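Local atomic coordinates of amidohydrolase (Pseudomonas aeruginosa, PDB entry 2I5G), a protein that probably hydrolyses dipeptides in a metal-dependent manner, as a TIM-barrel member of the membrane dipeptidase family. Residues L25-L34 with R285-L293; K109-Y120 with V151-V160. The protein carries 2 engineered substitutions. All coordinates share one frame; numbering follows the deposited sequence.

Interaction 1: L25-L34 with R285-L293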
ATOM      1  N   LEU A  25     -28.680 -11.065  16.238  1.00 24.13           N
ATOM      2  CA  LEU A  25     -28.095  -9.731  16.267  1.00 22.08           C
ATOM      3  C   LEU A  25     -29.154  -8.768  15.766  1.00 22.14           C
ATOM      4  O   LEU A  25     -29.366  -7.697  16.337  1.00 22.19           O
ATOM      5  CB  LEU A  25     -26.854  -9.669  15.370  1.00  9.24           C
ATOM      6  CG  LEU A  25     -26.043  -8.367  15.341  1.00  9.40           C
ATOM      7  CD1 LEU A  25     -26.721  -7.353  14.444  1.00  8.91           C
ATOM      8  CD2 LEU A  25     -25.883  -7.821  16.756  1.00  8.79           C
ATOM      9  N   PHE A  26     -29.832  -9.177  14.699  1.00 17.95           N
ATOM     10  CA  PHE A  26     -30.886  -8.381  14.088  1.00 15.74           C
ATOM     11  C   PHE A  26     -32.008  -8.074  15.068  1.00 14.45           C
ATOM     12  O   PHE A  26     -32.495  -6.951  15.131  1.00 12.80           O
ATOM     13  CB  PHE A  26     -31.435  -9.125  12.873  1.00 12.97           C
ATOM     14  CG  PHE A  26     -30.442  -9.272  11.760  1.00 13.67           C
ATOM     15  CD1 PHE A  26     -30.617 -10.240  10.777  1.00 12.49           C
ATOM     16  CD2 PHE A  26     -29.333  -8.433  11.683  1.00 13.95           C
ATOM     17  CE1 PHE A  26     -29.703 -10.370   9.732  1.00 13.16           C
ATOM     18  CE2 PHE A  26     -28.413  -8.556  10.641  1.00 15.62           C
ATOM     19  CZ  PHE A  26     -28.599  -9.524   9.666  1.00 14.88           C
ATOM     20  N   GLU A  27     -32.406  -9.075  15.838  1.00 17.11           N
ATOM     21  CA  GLU A  27     -33.475  -8.904  16.811  1.00 17.66           C
ATOM     22  C   GLU A  27     -33.084  -7.975  17.963  1.00 16.29           C
ATOM     23  O   GLU A  27     -33.928  -7.266  18.515  1.00 16.08           O
ATOM     24  CB  GLU A  27     -33.897 -10.273  17.345  1.00 17.77           C
ATOM     25  CG  GLU A  27     -34.413 -11.192  16.256  1.00 22.24           C
ATOM     26  CD  GLU A  27     -34.619 -12.613  16.734  1.00 25.79           C
ATOM     27  OE1 GLU A  27     -35.062 -13.462  15.927  1.00 26.61           O
ATOM     28  OE2 GLU A  27     -34.330 -12.882  17.919  1.00 29.06           O
ATOM     29  N   ASP A  28     -31.806  -7.974  18.317  1.00 13.84           N
ATOM     30  CA  ASP A  28     -31.317  -7.131  19.402  1.00 15.15           C
ATOM     31  C   ASP A  28     -31.260  -5.686  18.903  1.00 16.04           C
ATOM     32  O   ASP A  28     -31.319  -4.736  19.689  1.00 16.45           O
ATOM     33  CB  ASP A  28     -29.934  -7.615  19.862  1.00 27.04           C
ATOM     34  CG  ASP A  28     -29.630  -7.247  21.311  1.00 30.61           C
ATOM     35  OD1 ASP A  28     -30.530  -7.398  22.167  1.00 32.50           O
ATOM     36  OD2 ASP A  28     -28.490  -6.821  21.601  1.00 31.24           O
HETATM   37  N   MSE A  29     -31.151  -5.526  17.589  1.00 13.28           N
HETATM   38  CA  MSE A  29     -31.125  -4.198  16.999  1.00 13.61           C
HETATM   39  C   MSE A  29     -32.545  -3.665  17.111  1.00 12.50           C
HETATM   40  O   MSE A  29     -32.771  -2.479  17.371  1.00 12.73           O
HETATM   41  CB  MSE A  29     -30.712  -4.261  15.528  1.00 25.06           C
HETATM   42  CG  MSE A  29     -29.347  -4.867  15.298  1.00 30.61           C
HETATM   43 SE   MSE A  29     -28.765  -4.700  13.470  1.00 42.31          SE
HETATM   44  CE  MSE A  29     -26.987  -3.987  13.761  1.00 39.44           C
ATOM     45  N   ARG A  30     -33.504  -4.560  16.914  1.00  9.01           N
ATOM     46  CA  ARG A  30     -34.903  -4.198  17.003  1.00  8.86           C
ATOM     47  C   ARG A  30     -35.256  -3.885  18.458  1.00  8.54           C
ATOM     48  O   ARG A  30     -35.933  -2.891  18.736  1.00  8.02           O
ATOM     49  CB  ARG A  30     -35.768  -5.338  16.466  1.00 18.50           C
ATOM     50  CG  ARG A  30     -35.752  -5.475  14.941  1.00 19.34           C
ATOM     51  CD  ARG A  30     -36.583  -4.383  14.273  1.00 19.72           C
ATOM     52  NE  ARG A  30     -35.995  -3.058  14.442  1.00 21.89           N
ATOM     53  CZ  ARG A  30     -36.694  -1.947  14.665  1.00 22.76           C
ATOM     54  NH1 ARG A  30     -38.019  -1.995  14.753  1.00 21.65           N
ATOM     55  NH2 ARG A  30     -36.066  -0.786  14.798  1.00 21.59           N
ATOM     56  N   LYS A  31     -34.786  -4.719  19.382  1.00  8.83           N
ATOM     57  CA  LYS A  31     -35.053  -4.499  20.800  1.00  9.33           C
ATOM     58  C   LYS A  31     -34.562  -3.127  21.263  1.00  8.63           C
ATOM     59  O   LYS A  31     -35.136  -2.529  22.171  1.00  8.86           O
ATOM     60  CB  LYS A  31     -34.383  -5.580  21.652  1.00 16.72           C
ATOM     61  CG  LYS A  31     -34.499  -5.341  23.156  1.00 17.16           C
ATOM     62  CD  LYS A  31     -33.955  -6.527  23.940  1.00 21.95           C
ATOM     63  CE  LYS A  31     -34.040  -6.320  25.453  1.00 23.27           C
ATOM     64  NZ  LYS A  31     -33.109  -5.263  25.956  1.00 26.49           N
ATOM     65  N   GLY A  32     -33.496  -2.634  20.644  1.00 11.10           N
ATOM     66  CA  GLY A  32     -32.963  -1.341  21.026  1.00 10.90           C
ATOM     67  C   GLY A  32     -33.548  -0.190  20.230  1.00 10.96           C
ATOM     68  O   GLY A  32     -33.145   0.961  20.411  1.00 11.40           O
ATOM     69  N   GLY A  33     -34.488  -0.500  19.341  1.00 12.30           N
ATOM     70  CA  GLY A  33     -35.123   0.529  18.533  1.00 12.32           C
ATOM     71  C   GLY A  33     -34.212   1.200  17.519  1.00 13.83           C
ATOM     72  O   GLY A  33     -34.518   2.284  17.019  1.00 15.22           O
ATOM     73  N   LEU A  34     -33.095   0.550  17.210  1.00  8.75           N
ATOM     74  CA  LEU A  34     -32.123   1.071  16.257  1.00  7.65           C
ATOM     75  C   LEU A  34     -32.792   1.287  14.904  1.00  7.15           C
ATOM     76  O   LEU A  34     -33.482   0.403  14.399  1.00  8.13           O
ATOM     77  CB  LEU A  34     -30.966   0.074  16.117  1.00 13.84           C
ATOM     78  CG  LEU A  34     -29.665   0.506  15.440  1.00 14.90           C
ATOM     79  CD1 LEU A  34     -29.015   1.618  16.246  1.00 16.40           C
ATOM     80  CD2 LEU A  34     -28.718  -0.684  15.338  1.00 13.11           C
ATOM     81  N   ARG A 285     -24.119  -2.714  27.478  1.00 16.50           N
ATOM     82  CA  ARG A 285     -23.256  -3.820  27.071  1.00 15.95           C
ATOM     83  C   ARG A 285     -23.744  -4.511  25.794  1.00 14.78           C
ATOM     84  O   ARG A 285     -22.976  -5.199  25.123  1.00 15.45           O
ATOM     85  CB  ARG A 285     -23.172  -4.853  28.199  1.00 15.63           C
ATOM     86  CG  ARG A 285     -22.505  -4.365  29.461  1.00 18.52           C
ATOM     87  CD  ARG A 285     -21.026  -4.713  29.469  1.00 22.60           C
ATOM     88  NE  ARG A 285     -20.365  -4.316  30.714  1.00 27.64           N
ATOM     89  CZ  ARG A 285     -20.682  -4.775  31.925  1.00 27.50           C
ATOM     90  NH1 ARG A 285     -21.662  -5.654  32.076  1.00 28.77           N
ATOM     91  NH2 ARG A 285     -20.001  -4.368  32.989  1.00 26.73           N
ATOM     92  N   THR A 286     -25.021  -4.350  25.470  1.00 10.15           N
ATOM     93  CA  THR A 286     -25.580  -4.957  24.265  1.00 11.67           C
ATOM     94  C   THR A 286     -26.381  -3.942  23.451  1.00 12.09           C
ATOM     95  O   THR A 286     -26.901  -2.958  23.983  1.00 12.41           O
ATOM     96  CB  THR A 286     -26.511  -6.146  24.595  1.00 14.16           C
ATOM     97  OG1 THR A 286     -27.584  -5.698  25.429  1.00 12.46           O
ATOM     98  CG2 THR A 286     -25.748  -7.246  25.299  1.00 12.32           C
ATOM     99  N   VAL A 287     -26.474  -4.193  22.152  1.00 11.65           N
ATOM    100  CA  VAL A 287     -27.202  -3.311  21.258  1.00 11.05           C
ATOM    101  C   VAL A 287     -28.615  -3.083  21.778  1.00 12.34           C
ATOM    102  O   VAL A 287     -29.112  -1.956  21.780  1.00 13.78           O
ATOM    103  CB  VAL A 287     -27.265  -3.912  19.841  1.00  4.80           C
ATOM    104  CG1 VAL A 287     -27.977  -2.956  18.896  1.00  3.89           C
ATOM    105  CG2 VAL A 287     -25.855  -4.196  19.342  1.00  4.16           C
ATOM    106  N   GLY A 288     -29.254  -4.154  22.233  1.00 11.48           N
ATOM    107  CA  GLY A 288     -30.611  -4.049  22.743  1.00 11.39           C
ATOM    108  C   GLY A 288     -30.799  -3.064  23.886  1.00 10.53           C
ATOM    109  O   GLY A 288     -31.929  -2.808  24.312  1.00  8.65           O
ATOM    110  N   GLU A 289     -29.701  -2.503  24.380  1.00 13.40           N
ATOM    111  CA  GLU A 289     -29.767  -1.546  25.480  1.00 13.98           C
ATOM    112  C   GLU A 289     -29.605  -0.100  25.034  1.00 12.88           C
ATOM    113  O   GLU A 289     -29.560   0.804  25.871  1.00 11.21           O
ATOM    114  CB  GLU A 289     -28.699  -1.859  26.522  1.00 19.30           C
ATOM    115  CG  GLU A 289     -28.974  -3.080  27.363  1.00 21.89           C
ATOM    116  CD  GLU A 289     -27.905  -3.287  28.411  1.00 24.93           C
ATOM    117  OE1 GLU A 289     -26.801  -3.736  28.041  1.00 26.58           O
ATOM    118  OE2 GLU A 289     -28.163  -2.986  29.600  1.00 25.53           O
ATOM    119  N   PHE A 290     -29.518   0.114  23.721  1.00 16.95           N
ATOM    120  CA  PHE A 290     -29.350   1.454  23.158  1.00 17.46           C
ATOM    121  C   PHE A 290     -30.198   2.522  23.864  1.00 17.14           C
ATOM    122  O   PHE A 290     -29.698   3.597  24.204  1.00 17.94           O
ATOM    123  CB  PHE A 290     -29.683   1.437  21.662  1.00 24.36           C
ATOM    124  CG  PHE A 290     -28.559   1.907  20.783  1.00 26.87           C
ATOM    125  CD1 PHE A 290     -28.211   3.253  20.732  1.00 28.14           C
ATOM    126  CD2 PHE A 290     -27.830   0.997  20.018  1.00 27.37           C
ATOM    127  CE1 PHE A 290     -27.152   3.686  19.936  1.00 28.41           C
ATOM    128  CE2 PHE A 290     -26.771   1.419  19.221  1.00 26.75           C
ATOM    129  CZ  PHE A 290     -26.432   2.767  19.180  1.00 27.71           C
ATOM    130  N   PRO A 291     -31.487   2.238  24.104  1.00 13.08           N
ATOM    131  CA  PRO A 291     -32.356   3.215  24.774  1.00 12.72           C
ATOM    132  C   PRO A 291     -31.893   3.784  26.120  1.00 12.28           C
ATOM    133  O   PRO A 291     -32.412   4.804  26.565  1.00 13.37           O
ATOM    134  CB  PRO A 291     -33.703   2.484  24.873  1.00  3.05           C
ATOM    135  CG  PRO A 291     -33.344   1.039  24.753  1.00  3.45           C
ATOM    136  CD  PRO A 291     -32.249   1.034  23.729  1.00  2.43           C
ATOM    137  N   ASN A 292     -30.921   3.150  26.766  1.00 10.31           N
ATOM    138  CA  ASN A 292     -30.432   3.659  28.045  1.00 11.54           C
ATOM    139  C   ASN A 292     -29.562   4.891  27.832  1.00 13.99           C
ATOM    140  O   ASN A 292     -29.289   5.646  28.768  1.00 14.73           O
ATOM    141  CB  ASN A 292     -29.606   2.602  28.768  1.00  7.45           C
ATOM    142  CG  ASN A 292     -30.396   1.364  29.077  1.00  6.33           C
ATOM    143  OD1 ASN A 292     -29.858   0.388  29.593  1.00  7.81           O
ATOM    144  ND2 ASN A 292     -31.681   1.389  28.763  1.00  7.05           N
ATOM    145  N   LEU A 293     -29.120   5.080  26.593  1.00 23.52           N
ATOM    146  CA  LEU A 293     -28.274   6.207  26.245  1.00 23.91           C
ATOM    147  C   LEU A 293     -29.121   7.460  26.045  1.00 24.61           C
ATOM    148  O   LEU A 293     -28.674   8.580  26.299  1.00 24.50           O
ATOM    149  CB  LEU A 293     -27.477   5.872  24.983  1.00 27.30           C
ATOM    150  CG  LEU A 293     -26.365   6.835  24.566  1.00 28.18           C
ATOM    151  CD1 LEU A 293     -25.526   7.239  25.769  1.00 25.60           C
ATOM    152  CD2 LEU A 293     -25.508   6.158  23.513  1.00 28.60           C
TER
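Thr-286 meets Asp-28 through its CB, which lies 3.7 Å from Asp-28 OD2. Val-287 turns its side chain into the last turns of helix 23-31: its CG1 sits 3.9 Å from Met-29 CA and also faces Leu-34 CD2. Gly-288 N donates to Asp-28 OD2 (2.8 Å), approaching from well above the carboxylate plane. Val-287 N is close to the same oxygen but bonds instead to Gln-252 OE1, and Gln-252 ties the two sides further, since its NE2 donates to Asp-28 OD2. The carbonyl O of Gly-288 accepts from Lys-31 NZ (3.2 Å), the donor standing well above the carbonyl plane; the lysine chain runs out extended and turns only at its last torsion (chi4 -69°) to reach it. Gly-288 and Gly-32 bring the backbones together, CA to CA 4.0 Å. Phe-290 offers one ring face to Leu-34, whose CD1 stands 4.1 Å from the ring centroid in a CH-pi contact displaced toward the rim. Pro-291 CD then lies 3.4 Å from Gly-32 O, a carbonyl that is hydrogen-bonded by His-7 NE2. The arrangement joins a 3-10 turn to a helix C-terminus closed by a Schellman motif at Gly-33, within a TIM-barrel fold.

Interaction 2: K109-Y120 with V151-V160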
ATOM      1  N   LYS A 109     -19.846   1.355  -4.456  1.00 10.99           N
ATOM      2  CA  LYS A 109     -20.957   2.256  -4.234  1.00 10.31           C
ATOM      3  C   LYS A 109     -22.188   1.609  -4.854  1.00 11.36           C
ATOM      4  O   LYS A 109     -23.264   1.629  -4.260  1.00 13.90           O
ATOM      5  CB  LYS A 109     -20.685   3.606  -4.893  1.00  4.03           C
ATOM      6  CG  LYS A 109     -21.863   4.564  -4.866  1.00  3.42           C
ATOM      7  CD  LYS A 109     -22.264   4.969  -3.463  1.00  1.14           C
ATOM      8  CE  LYS A 109     -23.521   5.827  -3.523  1.00  1.14           C
ATOM      9  NZ  LYS A 109     -23.948   6.314  -2.189  1.00  1.14           N
ATOM     10  N   GLN A 110     -22.025   1.031  -6.047  1.00  6.07           N
ATOM     11  CA  GLN A 110     -23.131   0.358  -6.732  1.00  5.13           C
ATOM     12  C   GLN A 110     -23.586  -0.883  -5.967  1.00  4.81           C
ATOM     13  O   GLN A 110     -24.687  -1.388  -6.187  1.00  6.15           O
ATOM     14  CB  GLN A 110     -22.735  -0.060  -8.149  1.00  4.65           C
ATOM     15  CG  GLN A 110     -22.506   1.086  -9.121  1.00  6.99           C
ATOM     16  CD  GLN A 110     -22.497   0.629 -10.573  1.00 10.08           C
ATOM     17  OE1 GLN A 110     -22.495  -0.568 -10.863  1.00 11.64           O
ATOM     18  NE2 GLN A 110     -22.488   1.586 -11.493  1.00 13.32           N
ATOM     19  N   LEU A 111     -22.732  -1.376  -5.074  1.00  5.25           N
ATOM     20  CA  LEU A 111     -23.062  -2.552  -4.283  1.00  5.12           C
ATOM     21  C   LEU A 111     -23.608  -2.197  -2.902  1.00  4.79           C
ATOM     22  O   LEU A 111     -23.806  -3.067  -2.064  1.00  5.12           O
ATOM     23  CB  LEU A 111     -21.835  -3.456  -4.156  1.00  4.35           C
ATOM     24  CG  LEU A 111     -21.376  -4.025  -5.505  1.00  5.63           C
ATOM     25  CD1 LEU A 111     -20.047  -4.738  -5.342  1.00  4.45           C
ATOM     26  CD2 LEU A 111     -22.447  -4.976  -6.049  1.00  4.69           C
ATOM     27  N   GLY A 112     -23.848  -0.913  -2.666  1.00 14.61           N
ATOM     28  CA  GLY A 112     -24.396  -0.498  -1.390  1.00 13.95           C
ATOM     29  C   GLY A 112     -23.434   0.007  -0.330  1.00 14.54           C
ATOM     30  O   GLY A 112     -23.825   0.158   0.822  1.00 16.69           O
ATOM     31  N   VAL A 113     -22.183   0.267  -0.687  1.00  9.98           N
ATOM     32  CA  VAL A 113     -21.229   0.773   0.294  1.00  9.22           C
ATOM     33  C   VAL A 113     -21.341   2.294   0.350  1.00  9.25           C
ATOM     34  O   VAL A 113     -21.229   2.964  -0.674  1.00 10.60           O
ATOM     35  CB  VAL A 113     -19.786   0.391  -0.073  1.00 12.23           C
ATOM     36  CG1 VAL A 113     -18.833   0.923   0.975  1.00 12.10           C
ATOM     37  CG2 VAL A 113     -19.665  -1.115  -0.187  1.00 12.50           C
ATOM     38  N   GLY A 114     -21.553   2.835   1.545  1.00  7.46           N
ATOM     39  CA  GLY A 114     -21.706   4.276   1.676  1.00  7.82           C
ATOM     40  C   GLY A 114     -20.700   5.006   2.545  1.00  7.54           C
ATOM     41  O   GLY A 114     -20.677   6.232   2.566  1.00  6.88           O
ATOM     42  N   ILE A 115     -19.873   4.264   3.268  1.00 12.06           N
ATOM     43  CA  ILE A 115     -18.869   4.880   4.122  1.00 13.78           C
ATOM     44  C   ILE A 115     -17.581   4.064   4.048  1.00 15.89           C
ATOM     45  O   ILE A 115     -17.602   2.840   4.148  1.00 17.36           O
ATOM     46  CB  ILE A 115     -19.348   4.955   5.596  1.00 10.07           C
ATOM     47  CG1 ILE A 115     -20.685   5.692   5.667  1.00 13.02           C
ATOM     48  CG2 ILE A 115     -18.315   5.692   6.447  1.00 10.74           C
ATOM     49  CD1 ILE A 115     -21.208   5.916   7.075  1.00 14.93           C
ATOM     50  N   VAL A 116     -16.459   4.744   3.863  1.00 10.17           N
ATOM     51  CA  VAL A 116     -15.193   4.044   3.777  1.00 10.12           C
ATOM     52  C   VAL A 116     -14.107   4.734   4.574  1.00 11.71           C
ATOM     53  O   VAL A 116     -13.866   5.924   4.407  1.00 11.86           O
ATOM     54  CB  VAL A 116     -14.727   3.925   2.315  1.00  2.68           C
ATOM     55  CG1 VAL A 116     -13.376   3.246   2.247  1.00  1.54           C
ATOM     56  CG2 VAL A 116     -15.748   3.140   1.514  1.00  2.04           C
ATOM     57  N   GLN A 117     -13.462   3.977   5.454  1.00 17.85           N
ATOM     58  CA  GLN A 117     -12.373   4.508   6.256  1.00 19.67           C
ATOM     59  C   GLN A 117     -11.159   4.502   5.331  1.00 22.49           C
ATOM     60  O   GLN A 117     -10.956   3.545   4.578  1.00 22.67           O
ATOM     61  CB  GLN A 117     -12.127   3.612   7.473  1.00 12.60           C
ATOM     62  CG  GLN A 117     -11.210   4.225   8.505  1.00 13.83           C
ATOM     63  CD  GLN A 117     -11.179   3.446   9.807  1.00 15.20           C
ATOM     64  OE1 GLN A 117     -11.210   4.034  10.888  1.00 16.92           O
ATOM     65  NE2 GLN A 117     -11.107   2.122   9.714  1.00 12.03           N
HETATM   66  N   MSE A 118     -10.363   5.565   5.379  1.00 18.67           N
HETATM   67  CA  MSE A 118      -9.190   5.677   4.519  1.00 19.93           C
HETATM   68  C   MSE A 118      -8.123   4.623   4.778  1.00 18.34           C
HETATM   69  O   MSE A 118      -7.596   4.022   3.846  1.00 18.77           O
HETATM   70  CB  MSE A 118      -8.575   7.070   4.651  1.00 32.95           C
HETATM   71  CG  MSE A 118      -8.566   7.860   3.355  1.00 39.49           C
HETATM   72 SE   MSE A 118     -10.282   7.802   2.467  1.00 51.87          SE
HETATM   73  CE  MSE A 118     -11.343   8.434   3.940  1.00 46.72           C
ATOM     74  N   CYS A 119      -7.801   4.397   6.044  1.00 19.12           N
ATOM     75  CA  CYS A 119      -6.776   3.427   6.385  1.00 17.56           C
ATOM     76  C   CYS A 119      -7.170   2.677   7.640  1.00 17.80           C
ATOM     77  O   CYS A 119      -8.160   3.022   8.291  1.00 16.55           O
ATOM     78  CB  CYS A 119      -5.448   4.140   6.630  1.00 12.65           C
ATOM     79  SG  CYS A 119      -4.947   5.285   5.316  1.00 15.23           S
ATOM     80  N   TYR A 120      -6.388   1.657   7.981  1.00 18.08           N
ATOM     81  CA  TYR A 120      -6.644   0.872   9.178  1.00 16.96           C
ATOM     82  C   TYR A 120      -5.364   0.554   9.945  1.00 16.69           C
ATOM     83  O   TYR A 120      -4.679  -0.421   9.645  1.00 17.95           O
ATOM     84  CB  TYR A 120      -7.354  -0.438   8.833  1.00 13.28           C
ATOM     85  CG  TYR A 120      -7.928  -1.113  10.058  1.00 14.51           C
ATOM     86  CD1 TYR A 120      -9.100  -0.632  10.654  1.00 13.64           C
ATOM     87  CD2 TYR A 120      -7.267  -2.179  10.667  1.00 12.41           C
ATOM     88  CE1 TYR A 120      -9.597  -1.190  11.827  1.00 13.11           C
ATOM     89  CE2 TYR A 120      -7.752  -2.744  11.843  1.00 13.77           C
ATOM     90  CZ  TYR A 120      -8.918  -2.245  12.421  1.00 14.56           C
ATOM     91  OH  TYR A 120      -9.400  -2.787  13.598  1.00 15.88           O
ATOM     92  N   VAL A 151     -18.483  10.023  -6.501  1.00  7.03           N
ATOM     93  CA  VAL A 151     -19.387   8.878  -6.426  1.00  7.45           C
ATOM     94  C   VAL A 151     -20.366   8.941  -5.251  1.00  7.50           C
ATOM     95  O   VAL A 151     -21.474   8.402  -5.325  1.00  7.21           O
ATOM     96  CB  VAL A 151     -18.569   7.554  -6.358  1.00 16.23           C
ATOM     97  CG1 VAL A 151     -19.479   6.377  -6.091  1.00 16.25           C
ATOM     98  CG2 VAL A 151     -17.821   7.345  -7.670  1.00 17.10           C
ATOM     99  N   GLY A 152     -19.951   9.587  -4.166  1.00  8.85           N
ATOM    100  CA  GLY A 152     -20.825   9.705  -3.016  1.00  8.01           C
ATOM    101  C   GLY A 152     -20.570   8.726  -1.883  1.00  9.24           C
ATOM    102  O   GLY A 152     -21.507   8.122  -1.368  1.00  9.24           O
ATOM    103  N   ILE A 153     -19.310   8.553  -1.499  1.00 13.55           N
ATOM    104  CA  ILE A 153     -18.967   7.663  -0.397  1.00 12.74           C
ATOM    105  C   ILE A 153     -18.242   8.519   0.616  1.00 13.87           C
ATOM    106  O   ILE A 153     -17.238   9.141   0.297  1.00 12.71           O
ATOM    107  CB  ILE A 153     -18.036   6.518  -0.832  1.00  9.39           C
ATOM    108  CG1 ILE A 153     -18.813   5.512  -1.690  1.00  8.47           C
ATOM    109  CG2 ILE A 153     -17.444   5.842   0.397  1.00  8.10           C
ATOM    110  CD1 ILE A 153     -17.984   4.334  -2.168  1.00  8.13           C
HETATM  111  N   MSE A 154     -18.754   8.550   1.837  1.00 14.36           N
HETATM  112  CA  MSE A 154     -18.157   9.359   2.885  1.00 17.32           C
HETATM  113  C   MSE A 154     -16.808   8.853   3.376  1.00 16.80           C
HETATM  114  O   MSE A 154     -16.611   7.648   3.562  1.00 17.24           O
HETATM  115  CB  MSE A 154     -19.129   9.466   4.052  1.00 29.17           C
HETATM  116  CG  MSE A 154     -18.586  10.234   5.233  1.00 34.79           C
HETATM  117 SE   MSE A 154     -19.986  10.723   6.465  1.00 42.97          SE
HETATM  118  CE  MSE A 154     -19.220  12.385   7.094  1.00 36.38           C
ATOM    119  N   CYS A 155     -15.886   9.791   3.586  1.00 12.54           N
ATOM    120  CA  CYS A 155     -14.539   9.494   4.068  1.00 11.67           C
ATOM    121  C   CYS A 155     -14.536   9.383   5.588  1.00 11.23           C
ATOM    122  O   CYS A 155     -14.996  10.288   6.289  1.00 12.19           O
ATOM    123  CB  CYS A 155     -13.572  10.598   3.648  1.00 16.75           C
ATOM    124  SG  CYS A 155     -13.353  10.797   1.862  1.00 21.95           S
ATOM    125  N   ASP A 156     -14.013   8.271   6.090  1.00  6.21           N
ATOM    126  CA  ASP A 156     -13.943   8.023   7.525  1.00  5.60           C
ATOM    127  C   ASP A 156     -12.471   8.027   7.927  1.00  4.67           C
ATOM    128  O   ASP A 156     -11.612   7.555   7.171  1.00  3.67           O
ATOM    129  CB  ASP A 156     -14.605   6.677   7.851  1.00 29.99           C
ATOM    130  CG  ASP A 156     -14.628   6.375   9.341  1.00 32.33           C
ATOM    131  OD1 ASP A 156     -14.904   7.300  10.138  1.00 33.05           O
ATOM    132  OD2 ASP A 156     -14.386   5.207   9.714  1.00 31.79           O
ATOM    133  N   LEU A 157     -12.181   8.561   9.116  1.00 16.21           N
ATOM    134  CA  LEU A 157     -10.803   8.666   9.582  1.00 16.37           C
ATOM    135  C   LEU A 157     -10.537   8.216  11.010  1.00 17.81           C
ATOM    136  O   LEU A 157      -9.478   8.517  11.564  1.00 21.61           O
ATOM    137  CB  LEU A 157     -10.332  10.109   9.433  1.00  7.12           C
ATOM    138  CG  LEU A 157     -10.451  10.741   8.046  1.00  6.63           C
ATOM    139  CD1 LEU A 157     -10.316  12.242   8.184  1.00  4.38           C
ATOM    140  CD2 LEU A 157      -9.398  10.173   7.100  1.00  4.54           C
ATOM    141  N   SER A 158     -11.472   7.492  11.611  1.00 17.10           N
ATOM    142  CA  SER A 158     -11.282   7.031  12.988  1.00 16.25           C
ATOM    143  C   SER A 158      -9.941   6.331  13.246  1.00 15.35           C
ATOM    144  O   SER A 158      -9.275   6.607  14.241  1.00 15.96           O
ATOM    145  CB  SER A 158     -12.427   6.094  13.402  1.00  8.41           C
ATOM    146  OG  SER A 158     -13.656   6.794  13.485  1.00  6.92           O
ATOM    147  N   HIS A 159      -9.553   5.432  12.345  1.00 13.78           N
ATOM    148  CA  HIS A 159      -8.312   4.670  12.494  1.00 13.92           C
ATOM    149  C   HIS A 159      -7.127   5.240  11.701  1.00 13.52           C
ATOM    150  O   HIS A 159      -6.039   4.662  11.700  1.00 14.11           O
ATOM    151  CB  HIS A 159      -8.559   3.205  12.091  1.00 15.00           C
ATOM    152  CG  HIS A 159      -9.517   2.475  12.990  1.00 15.13           C
ATOM    153  ND1 HIS A 159      -9.103   1.749  14.087  1.00 14.02           N
ATOM    154  CD2 HIS A 159     -10.868   2.365  12.956  1.00 15.02           C
ATOM    155  CE1 HIS A 159     -10.155   1.220  14.687  1.00 15.15           C
ATOM    156  NE2 HIS A 159     -11.238   1.579  14.020  1.00 16.39           N
ATOM    157  N   VAL A 160      -7.333   6.375  11.034  1.00 12.79           N
ATOM    158  CA  VAL A 160      -6.261   6.994  10.261  1.00 11.93           C
ATOM    159  C   VAL A 160      -5.393   7.899  11.146  1.00 11.02           C
ATOM    160  O   VAL A 160      -5.886   8.530  12.083  1.00 10.45           O
ATOM    161  CB  VAL A 160      -6.824   7.823   9.080  1.00 13.36           C
ATOM    162  CG1 VAL A 160      -5.677   8.401   8.258  1.00 14.34           C
ATOM    163  CG2 VAL A 160      -7.709   6.950   8.204  1.00 13.00           C
TER
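Lys-109 reaches Gly-152 O with its NZ at 3.1 Å, its chain bent at chi2 (64°) and passing alongside Val-151 and Ile-153; the lysine also makes a cation-pi contact with Trp-323. Beyond it, strands 113-117 and 154-156 run parallel, their directions 31° apart, and exchange three backbone bonds: Met-154 N donates to Gly-114 O, Val-116 N to Met-154 O (2.9 Å, 177° at the hydrogen) and Asp-156 N to Val-116 O. Just past strand 113-117, Met-118 N continues the ladder to Asp-156 O (3.0 Å). Alternate residues direct backbone polar groups to the flanking strands: Ile-115 and Gln-117 to Phe-92, Cys-155 and Leu-157 to Cys-177. On one sheet face, Val-116 CG2 packs on Ile-153 CG2. On the other, Gln-117 CG lies 3.5 Å from Asp-156 OD2. Gln-117 NE2 donates to Gln-93 O, while OE1 accepts His-159 N in a bond that is doubtful because the place of OE1 is less sure. Tyr-120 CE1 stands over the His-159 ring, 3.7 Å from ND1, the two rings oblique. Asp-156 OD1 takes Ser-179 N, Ser-158 OG bonds His-180 N, and His-159 NE2 bonds His-180 NE2. These three side chains thus bond to strand 177-181, consistent with groups held in place at the C-terminal strand ends, where TIM-barrel enzymes carry their active sites.

From the N terminus, the chain first passes through 25-34, most of helix 23-31 and the turn that leaves it, and its partner 285-293 arrives only some 250 residues later. Interaction 1 therefore closes a very long loop, bringing the approach to helix 291-299 back to the first part of the barrel. Interaction 2 is nested inside that loop and does not cross it: 109-120 and 151-160 are separated by a short excursion containing helix 139-151, completing a beta-alpha-beta unit. The contacts lie on opposite sides of the chain's centre, about 24 Å between their centres and about 13 Å between nearest atoms. Interaction 2 joins adjacent strands of the parallel sheet; interaction 1 joins helix 23-31 to the turn leading into helix 291-299.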